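Local coordinates for protein endo-beta-1,4-glucanase (Ampullaria crossean, PDB 5XBU) that probably hydrolyses internal beta-1,4-glucosidic bonds of cellulose, as an endoglucanase of glycoside hydrolase family 45, at residues A[10-13]-A[17-20]; A[92-97]-A[118-123]. All blocks are in the same frame, centred on the assembly; numbering follows the deposited sequence.

Contact 1: A[10-13]-A[17-20]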
# COMPACT_ATOMS: atom_id res chain seq x y z
N GLN A 10 18.30 -2.09 -5.26
CA GLN A 10 19.00 -3.24 -5.85
C GLN A 10 18.46 -4.55 -5.27
O GLN A 10 18.28 -4.66 -4.05
CB GLN A 10 20.48 -3.12 -5.55
CG GLN A 10 20.97 -1.85 -6.25
CD GLN A 10 22.48 -1.57 -6.26
OE1 GLN A 10 22.95 -0.76 -5.43
NE2 GLN A 10 23.22 -2.07 -7.28
N PRO A 11 18.21 -5.57 -6.10
CA PRO A 11 17.86 -6.88 -5.54
C PRO A 11 18.99 -7.42 -4.68
O PRO A 11 20.16 -7.41 -5.08
CB PRO A 11 17.64 -7.74 -6.79
CG PRO A 11 17.43 -6.79 -7.91
CD PRO A 11 18.14 -5.56 -7.57
N ASP A 12 18.63 -7.95 -3.52
CA ASP A 12 19.57 -8.66 -2.67
C ASP A 12 19.78 -10.08 -3.20
O ASP A 12 19.26 -10.46 -4.25
CB ASP A 12 19.20 -8.55 -1.19
CG ASP A 12 17.99 -9.39 -0.77
OD1 ASP A 12 17.46 -10.18 -1.56
OD2 ASP A 12 17.59 -9.22 0.40
N ALA A 13 20.53 -10.89 -2.44
CA ALA A 13 20.83 -12.26 -2.87
C ALA A 13 19.58 -13.11 -3.01
O ALA A 13 19.59 -14.13 -3.71
CB ALA A 13 21.79 -12.91 -1.89
N ARG A 17 14.26 -6.34 -3.50
CA ARG A 17 14.84 -5.02 -3.72
C ARG A 17 14.89 -4.23 -2.42
O ARG A 17 13.88 -4.13 -1.69
CB ARG A 17 14.07 -4.28 -4.81
CG ARG A 17 14.39 -4.82 -6.19
CD ARG A 17 13.65 -4.05 -7.26
NE ARG A 17 13.90 -4.57 -8.60
CZ ARG A 17 14.86 -4.17 -9.42
NH1 ARG A 17 15.74 -3.24 -9.04
NH2 ARG A 17 14.93 -4.70 -10.62
N ARG A 18 16.06 -3.67 -2.14
CA ARG A 18 16.32 -2.93 -0.91
C ARG A 18 17.10 -1.67 -1.23
O ARG A 18 17.72 -1.55 -2.28
CB ARG A 18 17.12 -3.77 0.07
CG ARG A 18 16.38 -5.10 0.43
CD ARG A 18 17.10 -5.84 1.54
NE ARG A 18 16.39 -7.09 1.83
CZ ARG A 18 15.30 -7.24 2.60
NH1 ARG A 18 14.75 -6.20 3.21
NH2 ARG A 18 14.75 -8.45 2.74
N PHE A 19 17.12 -0.75 -0.27
CA PHE A 19 17.78 0.54 -0.46
C PHE A 19 18.39 0.91 0.87
O PHE A 19 17.65 1.15 1.82
CB PHE A 19 16.75 1.58 -0.93
CG PHE A 19 17.29 2.92 -1.27
CD1 PHE A 19 17.78 3.18 -2.53
CD2 PHE A 19 17.20 3.96 -0.36
CE1 PHE A 19 18.22 4.43 -2.86
CE2 PHE A 19 17.63 5.21 -0.68
CZ PHE A 19 18.14 5.44 -1.92
N ASN A 20 19.71 1.05 0.95
CA ASN A 20 20.31 1.55 2.20
C ASN A 20 19.82 0.77 3.43
O ASN A 20 19.52 1.33 4.48
CB ASN A 20 20.08 3.05 2.37
CG ASN A 20 21.05 3.69 3.35
OD1 ASN A 20 22.13 3.17 3.58
ND2 ASN A 20 20.64 4.80 3.95
O HOH W 1 15.98 -10.80 1.84
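Asp-12 OD2 is gripped twice: by NE of Arg-18 at 2.8 Å, in a nearly straight hydrogen bond (168° at the hydrogen) within a salt bridge, and by a water that donates to it. The contact is the beta hairpin of strands 10-11 and 17-19, an antiparallel pair at the surface, and it illustrates how a short ladder is extended by side chains. The oxygen of the same water accepts from Arg-18 NH2 at 2.8 Å, so carboxylate, water and guanidinium close a ring. OD2 and the water both lie in the guanidinium plane, whereas NE meets OD2 from above the carboxylate plane, the two planes being turned 43° apart. With CG between its backbone N and carbonyl carbon (chi1 73°), Asp-12 also directs OD1 into the turn, where it accepts from N of His-14 and of Val-16. One backbone bond, from Arg-18 N to Gln-10 O (3.1 Å), belongs to the hydrogen-bonded pair; the next pair, Pro-11 with Arg-17, is non-hydrogen-bonded. On their face the proline ring runs alongside the extended arginine, whose NH1 is held by the carbonyl of Cys-9. Pro-11 CG lies over the centre of the Arg-17 guanidinium, 4.0 Å above its plane.

Contact 2: A[92-97]-A[118-123]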
# COMPACT_ATOMS: atom_id res chain seq x y z
N PRO A 92 10.72 1.40 -15.14
CA PRO A 92 10.77 2.07 -16.44
C PRO A 92 9.50 1.83 -17.25
O PRO A 92 9.02 0.69 -17.37
CB PRO A 92 12.03 1.51 -17.10
CG PRO A 92 12.59 0.53 -16.22
CD PRO A 92 11.96 0.64 -14.87
N GLY A 93 8.93 2.91 -17.75
CA GLY A 93 7.73 2.86 -18.56
C GLY A 93 6.46 2.76 -17.76
O GLY A 93 5.37 2.73 -18.35
N LYS A 94 6.56 2.71 -16.42
CA LYS A 94 5.45 2.45 -15.52
C LYS A 94 5.49 3.38 -14.31
O LYS A 94 5.08 3.00 -13.21
CB LYS A 94 5.44 0.98 -15.12
CG LYS A 94 5.17 0.14 -16.35
CD LYS A 94 5.21 -1.33 -16.11
CE LYS A 94 4.67 -2.05 -17.33
NZ LYS A 94 5.12 -3.44 -17.35
N GLY A 95 5.97 4.60 -14.51
CA GLY A 95 6.05 5.57 -13.44
C GLY A 95 7.06 6.63 -13.82
O GLY A 95 7.49 6.72 -14.96
N GLY A 96 7.42 7.45 -12.83
CA GLY A 96 8.42 8.48 -13.03
C GLY A 96 8.96 8.94 -11.70
O GLY A 96 8.50 8.52 -10.63
N ALA A 97 9.96 9.83 -11.78
CA ALA A 97 10.66 10.31 -10.60
C ALA A 97 9.87 11.46 -9.98
O ALA A 97 9.56 12.43 -10.68
CB ALA A 97 12.08 10.77 -10.96
N GLU A 118 -1.94 -9.18 -11.08
CA GLU A 118 -0.74 -10.02 -11.08
C GLU A 118 0.54 -9.20 -11.06
O GLU A 118 1.45 -9.50 -10.28
CB GLU A 118 -0.74 -10.95 -12.30
CG GLU A 118 0.57 -11.75 -12.48
CD GLU A 118 0.93 -12.71 -11.36
OE1 GLU A 118 0.09 -13.09 -10.52
OE2 GLU A 118 2.08 -13.19 -11.36
N GLU A 119 0.64 -8.20 -11.94
CA GLU A 119 1.92 -7.51 -12.13
C GLU A 119 2.46 -6.95 -10.82
O GLU A 119 3.66 -7.07 -10.53
CB GLU A 119 1.72 -6.38 -13.15
CG GLU A 119 2.96 -5.51 -13.30
CD GLU A 119 2.90 -4.53 -14.46
OE1 GLU A 119 3.93 -3.89 -14.70
OE2 GLU A 119 1.84 -4.40 -15.12
N TRP A 120 1.60 -6.26 -10.07
CA TRP A 120 2.02 -5.51 -8.90
C TRP A 120 1.75 -6.25 -7.60
O TRP A 120 2.54 -6.15 -6.66
CB TRP A 120 1.34 -4.14 -8.85
CG TRP A 120 1.65 -3.26 -10.01
CD1 TRP A 120 0.82 -2.96 -11.05
CD2 TRP A 120 2.88 -2.56 -10.27
NE1 TRP A 120 1.45 -2.12 -11.93
CE2 TRP A 120 2.71 -1.85 -11.47
CE3 TRP A 120 4.10 -2.44 -9.59
CZ2 TRP A 120 3.70 -1.04 -12.01
CZ3 TRP A 120 5.09 -1.63 -10.13
CH2 TRP A 120 4.88 -0.95 -11.33
N CYS A 121 0.62 -6.96 -7.50
CA CYS A 121 0.20 -7.57 -6.24
C CYS A 121 0.36 -9.07 -6.22
O CYS A 121 0.08 -9.69 -5.19
CB CYS A 121 -1.23 -7.17 -5.90
SG CYS A 121 -1.30 -5.36 -5.72
N GLY A 122 0.84 -9.67 -7.31
CA GLY A 122 1.12 -11.10 -7.39
C GLY A 122 2.42 -11.43 -6.68
O GLY A 122 3.50 -11.53 -7.29
N ILE A 123 2.30 -11.54 -5.37
CA ILE A 123 3.40 -11.80 -4.45
C ILE A 123 2.93 -12.97 -3.59
O ILE A 123 1.92 -12.84 -2.89
CB ILE A 123 3.78 -10.58 -3.59
CG1 ILE A 123 3.94 -9.33 -4.48
CG2 ILE A 123 5.05 -10.89 -2.81
CD1 ILE A 123 4.25 -8.07 -3.71
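Lys-94 NZ and Glu-119 OE1, 2.9 Å apart, form the charged part of this contact, a salt bridge at the protein surface between a glycine-rich loop and helix 118-121. The two side chains come from opposite directions, and both are extended beyond CG. In Glu-119, CG stands opposite the backbone N (chi1 174°), which carries the carboxylate out from the helix to the lysine. The ammonium meets OE1 from above the carboxylate plane, 35° out of it. The chain that leads to the ammonium also comes close, with Lys-94 CD 3.2 Å from Glu-119 OE1. Two bonds hold OE1, one from Lys-94 NZ and one from His-135 NE2.

Nonpolar contact supplements the bridge. Lys-94 CB lies 4.1 Å from CZ2 of Trp-120, near the plane of the indole and at its edge. One face of that indole is covered from within the helix by Glu-119 CG, 3.9 Å above the plane and offset toward the rim.

Around the contact, Trp-120 reaches Ser-26 and Thr-28 of strand 22-30 and meets the rings of His-135 and His-140. The disulfide from Cys-121 to Cys-112 ties the helix to the preceding loop, and the loop holding residues 92-97 runs from strand 81-86 to strand 104-108.

How the contacts relate
From the N terminus, contact 1 comes first and closes the five-residue turn 12-16 between strands 10-11 and 17-19. The chain then enters the long strand 22-30, which pairs with 17-19 and joins the hairpin to the sheet of the double-psi beta-barrel family. Contact 2 opens much later and closes a loop of 20 residues containing strand 104-108. The two are in series, neither nested nor crossed, with centres about 17 Å apart and nearest atoms about 7 Å apart. They share a neighbour in His-135: its carbonyl accepts a weak hydrogen bond from Arg-17, and its imidazole bonds Glu-119. The residue thus lies between the hairpin and helix 118-121, its bond to the hairpin side being the weak one.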